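Local coordinates for protein c-di-GMP synthase (Capnocytophaga granulosa, PDB 6WT9) that makes the second messenger 3',3'-c-di-GMP from two GTP molecules in a CBASS system that defends bacteria against phage, at residues Q290-L295 against K341-N346. Numbering follows the deposited sequence.
Sequences QLVPIL and KIIYSN
Val292 and Pro293, in the first turn of helix 291-304, meet Ile343 and Tyr344 near the end of helix 327-347, a small worked example of helix-helix packing in the helical part of this CD-NTase, away from the nucleotidyltransferase sheet. The two segments run roughly antiparallel, with an angle of 141° between their directions and their axes 9.3 Å apart at closest approach.

The inner side is buried and enclosed by other helices. Val292 points toward the other helix, and with CG1 anti to its own nitrogen (chi1 175°) that methyl reaches the backbone of the partner, 3.8 Å from CA of Tyr344. Its CG1 also lies 4.2 Å from CG2 of Ile343, the branch of that isoleucine turned to the interface. Behind this apolar layer, Ile45 of helix 40-49 touches both Val292 and Ile343, and Phe252 of helix 245-259 adds to the cover on Val292.

The outer layer, Pro293 on Tyr344, is tight but only partly buried; the loose side is at exposed residues such as Ser345, whose OG bonds to Ile342 O within its own helix. The side chain of Tyr344 leaves its helix to the flank and its ring end reaches the proline. The Pro293 ring lies nearly flat over one face of the phenol, toward its rim, while the two side chains as a whole cross at about a right angle. The proline contact is a CH-pi interaction: CB of Pro293 sits 4.0 Å from the centroid of the Tyr344 ring, 25° off the normal, while CG of Pro293 reaches CE1 of Tyr344 at 3.4 Å.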
loop_
_atom_site.group_PDB
_atom_site.type_symbol
_atom_site.label_atom_id
_atom_site.label_comp_id
_atom_site.label_asym_id
_atom_site.label_seq_id
_atom_site.Cartn_x
_atom_site.Cartn_y
_atom_site.Cartn_z
ATOM N N GLN A 290 21.035 -7.370 0.990
ATOM C CA GLN A 290 21.145 -7.954 -0.341
ATOM C C GLN A 290 19.885 -7.767 -1.175
ATOM O O GLN A 290 19.924 -8.011 -2.386
ATOM C CB GLN A 290 21.481 -9.441 -0.225
ATOM C CG GLN A 290 22.838 -9.707 0.411
ATOM C CD GLN A 290 22.979 -11.128 0.910
ATOM O OE1 GLN A 290 21.988 -11.808 1.171
ATOM N NE2 GLN A 290 24.219 -11.584 1.050
ATOM N N LEU A 291 18.774 -7.346 -0.568
ATOM C CA LEU A 291 17.582 -7.045 -1.349
ATOM C C LEU A 291 17.764 -5.805 -2.218
ATOM O O LEU A 291 17.051 -5.658 -3.217
ATOM C CB LEU A 291 16.377 -6.865 -0.425
ATOM C CG LEU A 291 15.997 -8.075 0.433
ATOM C CD1 LEU A 291 14.843 -7.738 1.361
ATOM C CD2 LEU A 291 15.651 -9.268 -0.448
ATOM N N VAL A 292 18.699 -4.926 -1.871
ATOM C CA VAL A 292 18.925 -3.695 -2.629
ATOM C C VAL A 292 19.539 -4.012 -3.992
ATOM O O VAL A 292 19.028 -3.515 -5.007
ATOM C CB VAL A 292 19.787 -2.698 -1.836
ATOM C CG1 VAL A 292 20.113 -1.480 -2.688
ATOM C CG2 VAL A 292 19.070 -2.280 -0.562
ATOM N N PRO A 293 20.612 -4.812 -4.090
ATOM C CA PRO A 293 21.099 -5.185 -5.432
ATOM C C PRO A 293 20.078 -5.958 -6.247
ATOM O O PRO A 293 20.083 -5.873 -7.482
ATOM C CB PRO A 293 22.339 -6.042 -5.134
ATOM C CG PRO A 293 22.758 -5.646 -3.767
ATOM C CD PRO A 293 21.502 -5.332 -3.034
ATOM N N ILE A 294 19.197 -6.713 -5.587
ATOM C CA ILE A 294 18.167 -7.458 -6.301
ATOM C C ILE A 294 17.112 -6.509 -6.858
ATOM O O ILE A 294 16.637 -6.682 -7.987
ATOM C CB ILE A 294 17.557 -8.523 -5.374
ATOM C CG1 ILE A 294 18.609 -9.589 -5.063
ATOM C CG2 ILE A 294 16.312 -9.142 -5.997
ATOM C CD1 ILE A 294 18.226 -10.514 -3.948
ATOM N N LEU A 295 16.734 -5.490 -6.085
ATOM C CA LEU A 295 15.832 -4.469 -6.605
ATOM C C LEU A 295 16.489 -3.683 -7.732
ATOM O O LEU A 295 15.823 -3.292 -8.699
ATOM C CB LEU A 295 15.391 -3.532 -5.481
ATOM C CG LEU A 295 14.366 -4.112 -4.507
ATOM C CD1 LEU A 295 14.123 -3.166 -3.344
ATOM C CD2 LEU A 295 13.064 -4.409 -5.235
ATOM N N LYS A 341 20.046 2.851 -7.388
ATOM C CA LYS A 341 21.457 2.847 -7.759
ATOM C C LYS A 341 22.295 3.628 -6.755
ATOM O O LYS A 341 23.411 3.217 -6.413
ATOM C CB LYS A 341 21.619 3.421 -9.169
ATOM C CG LYS A 341 23.055 3.602 -9.623
ATOM C CD LYS A 341 23.117 4.276 -10.986
ATOM C CE LYS A 341 22.898 3.286 -12.119
ATOM N NZ LYS A 341 24.078 2.393 -12.311
ATOM N N ILE A 342 21.768 4.750 -6.259
ATOM C CA ILE A 342 22.497 5.549 -5.277
ATOM C C ILE A 342 22.649 4.780 -3.970
ATOM O O ILE A 342 23.742 4.712 -3.396
ATOM C CB ILE A 342 21.797 6.901 -5.056
ATOM C CG1 ILE A 342 21.923 7.779 -6.302
ATOM C CG2 ILE A 342 22.372 7.608 -3.836
ATOM C CD1 ILE A 342 21.211 9.112 -6.181
ATOM N N ILE A 343 21.553 4.197 -3.477
ATOM C CA ILE A 343 21.616 3.417 -2.242
ATOM C C ILE A 343 22.579 2.248 -2.404
ATOM O O ILE A 343 23.438 2.004 -1.548
ATOM C CB ILE A 343 20.213 2.925 -1.842
ATOM C CG1 ILE A 343 19.246 4.101 -1.684
ATOM C CG2 ILE A 343 20.289 2.112 -0.558
ATOM C CD1 ILE A 343 19.561 4.990 -0.512
ATOM N N TYR A 344 22.439 1.507 -3.507
ATOM C CA TYR A 344 23.287 0.348 -3.765
ATOM C C TYR A 344 24.763 0.730 -3.744
ATOM O O TYR A 344 25.585 0.042 -3.131
ATOM C CB TYR A 344 22.892 -0.272 -5.111
ATOM C CG TYR A 344 23.622 -1.538 -5.520
ATOM C CD1 TYR A 344 24.399 -2.257 -4.621
ATOM C CD2 TYR A 344 23.528 -2.011 -6.820
ATOM C CE1 TYR A 344 25.064 -3.405 -5.008
ATOM C CE2 TYR A 344 24.185 -3.158 -7.216
ATOM C CZ TYR A 344 24.951 -3.852 -6.306
ATOM O OH TYR A 344 25.605 -4.997 -6.699
ATOM N N SER A 345 25.114 1.837 -4.401
ATOM C CA SER A 345 26.513 2.240 -4.468
ATOM C C SER A 345 27.056 2.594 -3.087
ATOM O O SER A 345 28.207 2.276 -2.764
ATOM C CB SER A 345 26.671 3.417 -5.432
ATOM O OG SER A 345 26.018 4.572 -4.943
ATOM N N ASN A 346 26.240 3.242 -2.255
ATOM C CA ASN A 346 26.652 3.575 -0.896
ATOM C C ASN A 346 26.644 2.373 0.036
ATOM O O ASN A 346 27.172 2.470 1.148
ATOM C CB ASN A 346 25.745 4.669 -0.319
ATOM C CG ASN A 346 25.741 5.932 -1.159
ATOM O OD1 ASN A 346 26.675 6.188 -1.919
ATOM N ND2 ASN A 346 24.688 6.730 -1.025
#